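Local coordinates for protein titin (PDB 2J8H) that probably acts as an elastic giant and scaffold of the muscle sarcomere, with a serine/threonine kinase, this part being a rigid pair of A-band immunoglobulin domains, at residues A173-V178 with Q188-L193; S123-F128 with F159-F164. All coordinates share one frame; numbering follows the deposited sequence.

Interaction 1 of 2, residues A173-V178 with Q188-L193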
ATOM      1  N   ALA A 173     -18.294  33.817  11.830  1.00 44.43           N
ATOM      2  CA  ALA A 173     -18.925  32.527  11.708  1.00 44.52           C
ATOM      3  C   ALA A 173     -19.125  32.209  10.243  1.00 44.70           C
ATOM      4  O   ALA A 173     -19.446  33.091   9.429  1.00 43.90           O
ATOM      5  CB  ALA A 173     -20.266  32.535  12.423  1.00 43.81           C
ATOM      6  N   GLY A 174     -18.951  30.938   9.906  1.00 44.50           N
ATOM      7  CA  GLY A 174     -19.198  30.487   8.552  1.00 44.91           C
ATOM      8  C   GLY A 174     -18.279  29.358   8.172  1.00 44.69           C
ATOM      9  O   GLY A 174     -17.695  28.718   9.034  1.00 44.70           O
ATOM     10  N   PHE A 175     -18.159  29.134   6.871  1.00 45.06           N
ATOM     11  CA  PHE A 175     -17.458  27.986   6.326  1.00 45.42           C
ATOM     12  C   PHE A 175     -16.229  28.450   5.586  1.00 45.65           C
ATOM     13  O   PHE A 175     -16.329  29.218   4.631  1.00 45.98           O
ATOM     14  CB  PHE A 175     -18.376  27.223   5.375  1.00 45.26           C
ATOM     15  CG  PHE A 175     -19.575  26.629   6.046  1.00 45.15           C
ATOM     16  CD1 PHE A 175     -20.760  27.334   6.113  1.00 45.60           C
ATOM     17  CD2 PHE A 175     -19.514  25.374   6.621  1.00 45.29           C
ATOM     18  CE1 PHE A 175     -21.889  26.786   6.737  1.00 46.80           C
ATOM     19  CE2 PHE A 175     -20.627  24.817   7.245  1.00 45.74           C
ATOM     20  CZ  PHE A 175     -21.818  25.529   7.305  1.00 45.91           C
ATOM     21  N   TYR A 176     -15.062  28.010   6.050  1.00 45.82           N
ATOM     22  CA  TYR A 176     -13.799  28.426   5.464  1.00 45.68           C
ATOM     23  C   TYR A 176     -13.232  27.225   4.712  1.00 46.39           C
ATOM     24  O   TYR A 176     -13.274  26.100   5.207  1.00 46.63           O
ATOM     25  CB  TYR A 176     -12.857  28.915   6.565  1.00 45.31           C
ATOM     26  CG  TYR A 176     -13.347  30.200   7.212  1.00 44.69           C
ATOM     27  CD1 TYR A 176     -14.267  30.179   8.255  1.00 43.50           C
ATOM     28  CD2 TYR A 176     -12.933  31.428   6.742  1.00 44.65           C
ATOM     29  CE1 TYR A 176     -14.757  31.360   8.815  1.00 43.23           C
ATOM     30  CE2 TYR A 176     -13.392  32.614   7.309  1.00 43.72           C
ATOM     31  CZ  TYR A 176     -14.301  32.580   8.335  1.00 43.02           C
ATOM     32  OH  TYR A 176     -14.750  33.767   8.869  1.00 43.09           O
ATOM     33  N   VAL A 177     -12.764  27.467   3.495  1.00 46.69           N
ATOM     34  CA  VAL A 177     -12.236  26.427   2.649  1.00 46.96           C
ATOM     35  C   VAL A 177     -10.736  26.659   2.484  1.00 47.14           C
ATOM     36  O   VAL A 177     -10.319  27.746   2.115  1.00 47.57           O
ATOM     37  CB  VAL A 177     -12.937  26.414   1.285  1.00 46.97           C
ATOM     38  CG1 VAL A 177     -12.341  25.331   0.404  1.00 46.23           C
ATOM     39  CG2 VAL A 177     -14.448  26.211   1.466  1.00 48.15           C
ATOM     40  N   VAL A 178      -9.938  25.641   2.802  1.00 47.44           N
ATOM     41  CA  VAL A 178      -8.488  25.691   2.605  1.00 47.36           C
ATOM     42  C   VAL A 178      -8.143  24.662   1.526  1.00 48.22           C
ATOM     43  O   VAL A 178      -8.706  23.541   1.494  1.00 47.70           O
ATOM     44  CB  VAL A 178      -7.719  25.403   3.902  1.00 48.01           C
ATOM     45  CG1 VAL A 178      -8.144  24.082   4.505  1.00 47.07           C
ATOM     46  CG2 VAL A 178      -6.184  25.474   3.660  1.00 46.89           C
ATOM     47  N   GLN A 188      -8.792  19.956  -0.985  1.00 45.76           N
ATOM     48  CA  GLN A 188      -9.429  20.999  -0.192  1.00 46.34           C
ATOM     49  C   GLN A 188     -10.262  20.396   0.914  1.00 46.92           C
ATOM     50  O   GLN A 188     -10.696  19.233   0.836  1.00 46.40           O
ATOM     51  CB  GLN A 188     -10.277  21.937  -1.048  1.00 47.03           C
ATOM     52  CG  GLN A 188     -11.618  21.435  -1.490  1.00 50.57           C
ATOM     53  CD  GLN A 188     -12.460  22.528  -2.155  1.00 50.30           C
ATOM     54  OE1 GLN A 188     -11.986  23.255  -3.037  1.00 55.28           O
ATOM     55  NE2 GLN A 188     -13.703  22.648  -1.724  1.00 51.46           N
ATOM     56  N   LYS A 189     -10.453  21.181   1.959  1.00 46.34           N
ATOM     57  CA  LYS A 189     -11.262  20.794   3.095  1.00 46.50           C
ATOM     58  C   LYS A 189     -11.940  22.060   3.597  1.00 46.13           C
ATOM     59  O   LYS A 189     -11.498  23.162   3.317  1.00 44.59           O
ATOM     60  CB  LYS A 189     -10.414  20.183   4.214  1.00 47.04           C
ATOM     61  CG  LYS A 189      -9.785  18.814   3.918  1.00 50.28           C
ATOM     62  CD  LYS A 189     -10.834  17.729   3.771  1.00 52.16           C
ATOM     63  CE  LYS A 189     -10.270  16.471   3.157  1.00 55.26           C
ATOM     64  NZ  LYS A 189      -9.839  16.674   1.718  1.00 59.75           N
ATOM     65  N   THR A 190     -13.031  21.871   4.320  1.00 46.03           N
ATOM     66  CA  THR A 190     -13.801  22.952   4.870  1.00 46.08           C
ATOM     67  C   THR A 190     -13.744  22.868   6.384  1.00 46.39           C
ATOM     68  O   THR A 190     -13.726  21.785   6.965  1.00 46.90           O
ATOM     69  CB  THR A 190     -15.244  22.855   4.381  1.00 46.86           C
ATOM     70  OG1 THR A 190     -15.234  22.991   2.958  1.00 47.76           O
ATOM     71  CG2 THR A 190     -16.142  23.945   4.990  1.00 45.40           C
ATOM     72  N   VAL A 191     -13.744  24.035   7.010  1.00 46.36           N
ATOM     73  CA  VAL A 191     -13.839  24.179   8.457  1.00 45.86           C
ATOM     74  C   VAL A 191     -15.008  25.113   8.777  1.00 45.65           C
ATOM     75  O   VAL A 191     -15.076  26.219   8.232  1.00 45.26           O
ATOM     76  CB  VAL A 191     -12.560  24.831   9.018  1.00 45.48           C
ATOM     77  CG1 VAL A 191     -12.660  25.015  10.510  1.00 45.34           C
ATOM     78  CG2 VAL A 191     -11.341  24.005   8.650  1.00 45.66           C
ATOM     79  N   GLU A 192     -15.928  24.675   9.627  1.00 45.00           N
ATOM     80  CA  GLU A 192     -16.988  25.561  10.080  1.00 45.60           C
ATOM     81  C   GLU A 192     -16.569  26.238  11.373  1.00 46.36           C
ATOM     82  O   GLU A 192     -16.188  25.567  12.342  1.00 45.53           O
ATOM     83  CB  GLU A 192     -18.310  24.837  10.296  1.00 45.47           C
ATOM     84  CG  GLU A 192     -19.376  25.819  10.779  1.00 44.86           C
ATOM     85  CD  GLU A 192     -20.741  25.229  10.898  1.00 46.11           C
ATOM     86  OE1 GLU A 192     -20.875  23.996  10.735  1.00 47.71           O
ATOM     87  OE2 GLU A 192     -21.679  26.011  11.163  1.00 45.08           O
ATOM     88  N   LEU A 193     -16.662  27.571  11.382  1.00 47.24           N
ATOM     89  CA  LEU A 193     -16.406  28.369  12.568  1.00 47.51           C
ATOM     90  C   LEU A 193     -17.736  28.841  13.076  1.00 47.71           C
ATOM     91  O   LEU A 193     -18.517  29.384  12.318  1.00 47.28           O
ATOM     92  CB  LEU A 193     -15.541  29.582  12.223  1.00 47.73           C
ATOM     93  CG  LEU A 193     -15.242  30.614  13.318  1.00 48.17           C
ATOM     94  CD1 LEU A 193     -14.743  29.944  14.575  1.00 49.51           C
ATOM     95  CD2 LEU A 193     -14.203  31.648  12.838  1.00 48.10           C
TER
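Phe175 and Glu192, a non-hydrogen-bonded pair, lie side by side and point the same way from the sheet. Glu192 CG sits over one face of the Phe175 ring, with ring and carboxylate planes 34° apart, and OE1 comes within 3.6 Å of Phe175 CE2. Thr190 CG2 takes a place at the edge of the same ring, 4.0 Å from Phe175 CD2. Farther along this side of the sheet Val177 spreads its two methyls: CG2 meets Thr190 OG1 at 3.6 Å, while CG1 meets the Gln188 amide, 3.7 Å from NE2. On the sheet face of Tyr176, Val191 and Leu193, the Tyr176 ring crosses Leu193, its CE1 3.9 Å from Leu193 CB.

Between the two faces run six backbone hydrogen bonds, paired at Gly174–Leu193, Tyr176–Val191 and Val178–Lys189. Tyr176 N reaches Val191 O at 2.8 Å in a practically straight bond (179°). This is the F–G hairpin of an I-set immunoglobulin domain, antiparallel throughout. Gly174 takes backbone angles at which a side chain would collide with the carbonyl oxygen of Ala173. Glu192 holds CG anti to its backbone N (chi1 180°), which puts CG over the Phe175 ring; the chain beyond it runs on extended and brings the carboxylate up beside CE2 and CZ.

Tyr176 OH bonds the carbonyl oxygen of Asp172, four residues earlier, making the tyrosine corner characteristic of Greek-key beta sandwiches; Lys140 NZ bonds Ala173 O and, weakly, this hydroxyl. At the opposite end of the contact Lys189 folds back, NZ lying above the carbonyl plane of Gln188, 2.8 Å from its O, and also salt-bridged to Asp187. Backbone bonds continue the sheet on both flanks, from Phe175 to Gly141 and Val177 to Gln139, and from Glu192 to Gly112 and Val114.

Interaction 2 of 2, residues S123-F128 with F159-F164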
ATOM      1  N   SER A 123      -7.147  30.956  15.666  1.00 47.65           N
ATOM      2  CA  SER A 123      -6.366  30.405  14.557  1.00 48.04           C
ATOM      3  C   SER A 123      -6.972  29.083  14.109  1.00 47.96           C
ATOM      4  O   SER A 123      -7.227  28.191  14.928  1.00 48.96           O
ATOM      5  CB  SER A 123      -4.928  30.169  14.974  1.00 47.64           C
ATOM      6  OG  SER A 123      -4.342  31.378  15.432  1.00 51.24           O
ATOM      7  N   ILE A 124      -7.257  28.975  12.822  1.00 47.65           N
ATOM      8  CA  ILE A 124      -7.692  27.704  12.255  1.00 47.70           C
ATOM      9  C   ILE A 124      -6.441  27.085  11.648  1.00 47.57           C
ATOM     10  O   ILE A 124      -6.014  27.497  10.568  1.00 47.15           O
ATOM     11  CB  ILE A 124      -8.797  27.885  11.198  1.00 47.49           C
ATOM     12  CG1 ILE A 124      -9.945  28.747  11.755  1.00 46.54           C
ATOM     13  CG2 ILE A 124      -9.296  26.516  10.758  1.00 47.08           C
ATOM     14  CD1 ILE A 124     -11.056  29.016  10.782  1.00 47.50           C
ATOM     15  N   LYS A 125      -5.844  26.143  12.374  1.00 48.16           N
ATOM     16  CA  LYS A 125      -4.529  25.587  12.048  1.00 48.46           C
ATOM     17  C   LYS A 125      -4.690  24.274  11.298  1.00 48.22           C
ATOM     18  O   LYS A 125      -5.266  23.318  11.829  1.00 49.01           O
ATOM     19  CB  LYS A 125      -3.696  25.373  13.309  1.00 49.17           C
ATOM     20  CG  LYS A 125      -2.250  24.918  13.035  1.00 49.38           C
ATOM     21  CD  LYS A 125      -1.426  24.756  14.298  1.00 50.16           C
ATOM     22  CE  LYS A 125       0.008  24.345  13.972  1.00 51.25           C
ATOM     23  NZ  LYS A 125       0.923  24.297  15.175  1.00 50.44           N
ATOM     24  N   ILE A 126      -4.178  24.229  10.071  1.00 47.48           N
ATOM     25  CA  ILE A 126      -4.407  23.120   9.170  1.00 47.50           C
ATOM     26  C   ILE A 126      -3.088  22.535   8.666  1.00 47.68           C
ATOM     27  O   ILE A 126      -2.382  23.188   7.868  1.00 47.40           O
ATOM     28  CB  ILE A 126      -5.214  23.536   7.934  1.00 47.78           C
ATOM     29  CG1 ILE A 126      -6.518  24.250   8.323  1.00 48.93           C
ATOM     30  CG2 ILE A 126      -5.609  22.294   7.153  1.00 47.69           C
ATOM     31  CD1 ILE A 126      -7.488  23.354   9.095  1.00 46.50           C
ATOM     32  N   PRO A 127      -2.732  21.327   9.130  1.00 46.43           N
ATOM     33  CA  PRO A 127      -1.545  20.688   8.569  1.00 46.20           C
ATOM     34  C   PRO A 127      -1.757  20.305   7.119  1.00 45.40           C
ATOM     35  O   PRO A 127      -2.874  19.985   6.715  1.00 44.80           O
ATOM     36  CB  PRO A 127      -1.366  19.440   9.430  1.00 46.79           C
ATOM     37  CG  PRO A 127      -2.266  19.610  10.578  1.00 46.38           C
ATOM     38  CD  PRO A 127      -3.353  20.495  10.168  1.00 47.14           C
ATOM     39  N   PHE A 128      -0.696  20.349   6.326  1.00 46.04           N
ATOM     40  CA  PHE A 128      -0.772  19.850   4.970  1.00 46.08           C
ATOM     41  C   PHE A 128       0.536  19.202   4.535  1.00 45.83           C
ATOM     42  O   PHE A 128       1.576  19.396   5.139  1.00 44.45           O
ATOM     43  CB  PHE A 128      -1.133  20.986   4.017  1.00 46.97           C
ATOM     44  CG  PHE A 128      -0.092  22.014   3.921  1.00 46.41           C
ATOM     45  CD1 PHE A 128       0.967  21.850   3.071  1.00 47.15           C
ATOM     46  CD2 PHE A 128      -0.143  23.149   4.709  1.00 48.91           C
ATOM     47  CE1 PHE A 128       1.937  22.776   2.987  1.00 48.28           C
ATOM     48  CE2 PHE A 128       0.860  24.093   4.624  1.00 49.68           C
ATOM     49  CZ  PHE A 128       1.889  23.908   3.785  1.00 48.71           C
ATOM     50  N   PHE A 159       2.162  23.524   7.879  1.00 48.27           N
ATOM     51  CA  PHE A 159       0.790  23.891   8.182  1.00 47.75           C
ATOM     52  C   PHE A 159       0.477  25.292   7.715  1.00 46.70           C
ATOM     53  O   PHE A 159       1.392  26.096   7.413  1.00 44.36           O
ATOM     54  CB  PHE A 159       0.513  23.737   9.684  1.00 48.90           C
ATOM     55  CG  PHE A 159       1.118  24.797  10.526  1.00 48.56           C
ATOM     56  CD1 PHE A 159       0.475  26.003  10.700  1.00 50.09           C
ATOM     57  CD2 PHE A 159       2.330  24.594  11.157  1.00 51.00           C
ATOM     58  CE1 PHE A 159       1.035  27.015  11.473  1.00 50.46           C
ATOM     59  CE2 PHE A 159       2.888  25.574  11.957  1.00 49.23           C
ATOM     60  CZ  PHE A 159       2.236  26.796  12.112  1.00 50.88           C
ATOM     61  N   THR A 160      -0.813  25.569   7.635  1.00 45.56           N
ATOM     62  CA  THR A 160      -1.300  26.911   7.355  1.00 45.59           C
ATOM     63  C   THR A 160      -2.382  27.215   8.385  1.00 45.93           C
ATOM     64  O   THR A 160      -3.158  26.324   8.778  1.00 46.39           O
ATOM     65  CB  THR A 160      -1.860  27.033   5.938  1.00 45.39           C
ATOM     66  OG1 THR A 160      -2.335  28.353   5.743  1.00 45.20           O
ATOM     67  CG2 THR A 160      -3.044  26.066   5.687  1.00 45.78           C
ATOM     68  N   SER A 161      -2.363  28.431   8.892  1.00 45.09           N
ATOM     69  CA  SER A 161      -3.384  28.904   9.814  1.00 45.33           C
ATOM     70  C   SER A 161      -4.065  30.134   9.257  1.00 44.83           C
ATOM     71  O   SER A 161      -3.414  31.061   8.759  1.00 44.58           O
ATOM     72  CB  SER A 161      -2.776  29.284  11.156  1.00 44.87           C
ATOM     73  OG  SER A 161      -2.080  28.187  11.672  1.00 48.95           O
ATOM     74  N   LEU A 162      -5.375  30.144   9.385  1.00 44.69           N
ATOM     75  CA  LEU A 162      -6.130  31.336   9.149  1.00 44.57           C
ATOM     76  C   LEU A 162      -6.358  31.950  10.504  1.00 44.92           C
ATOM     77  O   LEU A 162      -7.000  31.344  11.373  1.00 45.36           O
ATOM     78  CB  LEU A 162      -7.474  31.027   8.481  1.00 44.58           C
ATOM     79  CG  LEU A 162      -8.344  32.271   8.237  1.00 44.01           C
ATOM     80  CD1 LEU A 162      -7.624  33.237   7.275  1.00 41.57           C
ATOM     81  CD2 LEU A 162      -9.771  31.891   7.777  1.00 42.83           C
ATOM     82  N   VAL A 163      -5.830  33.150  10.693  1.00 44.42           N
ATOM     83  CA  VAL A 163      -5.919  33.800  12.002  1.00 43.58           C
ATOM     84  C   VAL A 163      -6.848  35.028  11.945  1.00 43.58           C
ATOM     85  O   VAL A 163      -6.904  35.770  10.943  1.00 43.25           O
ATOM     86  CB  VAL A 163      -4.542  34.213  12.526  1.00 43.11           C
ATOM     87  CG1 VAL A 163      -4.630  34.683  13.983  1.00 41.46           C
ATOM     88  CG2 VAL A 163      -3.519  33.068  12.377  1.00 43.59           C
ATOM     89  N   PHE A 164      -7.548  35.250  13.051  1.00 42.86           N
ATOM     90  CA  PHE A 164      -8.410  36.414  13.241  1.00 42.98           C
ATOM     91  C   PHE A 164      -7.736  37.294  14.292  1.00 42.74           C
ATOM     92  O   PHE A 164      -8.139  37.285  15.436  1.00 42.90           O
ATOM     93  CB  PHE A 164      -9.789  35.933  13.716  1.00 43.36           C
ATOM     94  CG  PHE A 164     -10.517  35.095  12.688  1.00 43.45           C
ATOM     95  CD1 PHE A 164     -10.241  33.743  12.540  1.00 45.62           C
ATOM     96  CD2 PHE A 164     -11.438  35.665  11.833  1.00 44.72           C
ATOM     97  CE1 PHE A 164     -10.886  32.980  11.573  1.00 43.70           C
ATOM     98  CE2 PHE A 164     -12.089  34.902  10.874  1.00 43.88           C
ATOM     99  CZ  PHE A 164     -11.798  33.560  10.745  1.00 44.55           C
TER
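Lys125 lays its aliphatic end across the ring of Phe159: CE lies over the ring centre, 3.5 Å from the centroid, in a CH-pi contact. NZ stands 4.2 Å from the same centroid, 19° off the ring normal, and adds a cation-pi interaction. The fully extended lysine, CG anti to its backbone N (chi1 -174°), passes Ser161 on the way, CG lying 3.5 Å from Ser161 OG. An alanine in place of Phe159 would probably leave the Lys125 ammonium without its aromatic partner and the lysine chain freer to turn.

Apolar contacts lie on the sheet face of Ile124, Ile126, Thr160 and Leu162. Ile124 CD1 abuts the edge of the Phe164 ring, 4.0 Å from CE1, and Ile126 CB rests against Thr160 CG2. Near the end of the pairing the Phe128 ring turns in toward the backbone of the partner strand, its edge facing Thr160 N, with CE2 3.3 Å from Phe159 C.

Four backbone hydrogen bonds join the antiparallel strands, two each at Ile124–Leu162 and Ile126–Thr160. Ile126 N to Thr160 O is the shortest at 2.7 Å; Ile124 N to Leu162 O is the straightest at 172°.

Thr160 OG1 is buried and bonded to Ile154 O and Trp138 NE1. The pairing is that of strands B and E in the immunoglobulin sandwich. Strand 152-155 extends the sheet beyond 159-163 through backbone bonds from Ser161 to Ile154 and Val163 to Gln152; Ile126 and Leu162 pack on Trp138 of strand 135-140 in the facing sheet.

In the fold
Both contacts belong to the C-terminal immunoglobulin domain. From the N terminus, 123-128 comes first and finds its partner 159-164 after thirty residues that include strands 135-140 and 152-155; interaction 2 thus closes the longer loop. The chain then runs on to 173-178, and the nine residues that follow turn it back to 188-193, where interaction 1 closes a hairpin. The two are in series, neither nested nor crossed. Interaction 2 lies in one sheet of the sandwich, interaction 1 in the other, and they meet in the core: Tyr176 packs on Leu162 and Phe164, Val191 on Ile124, and Leu193 on Phe164.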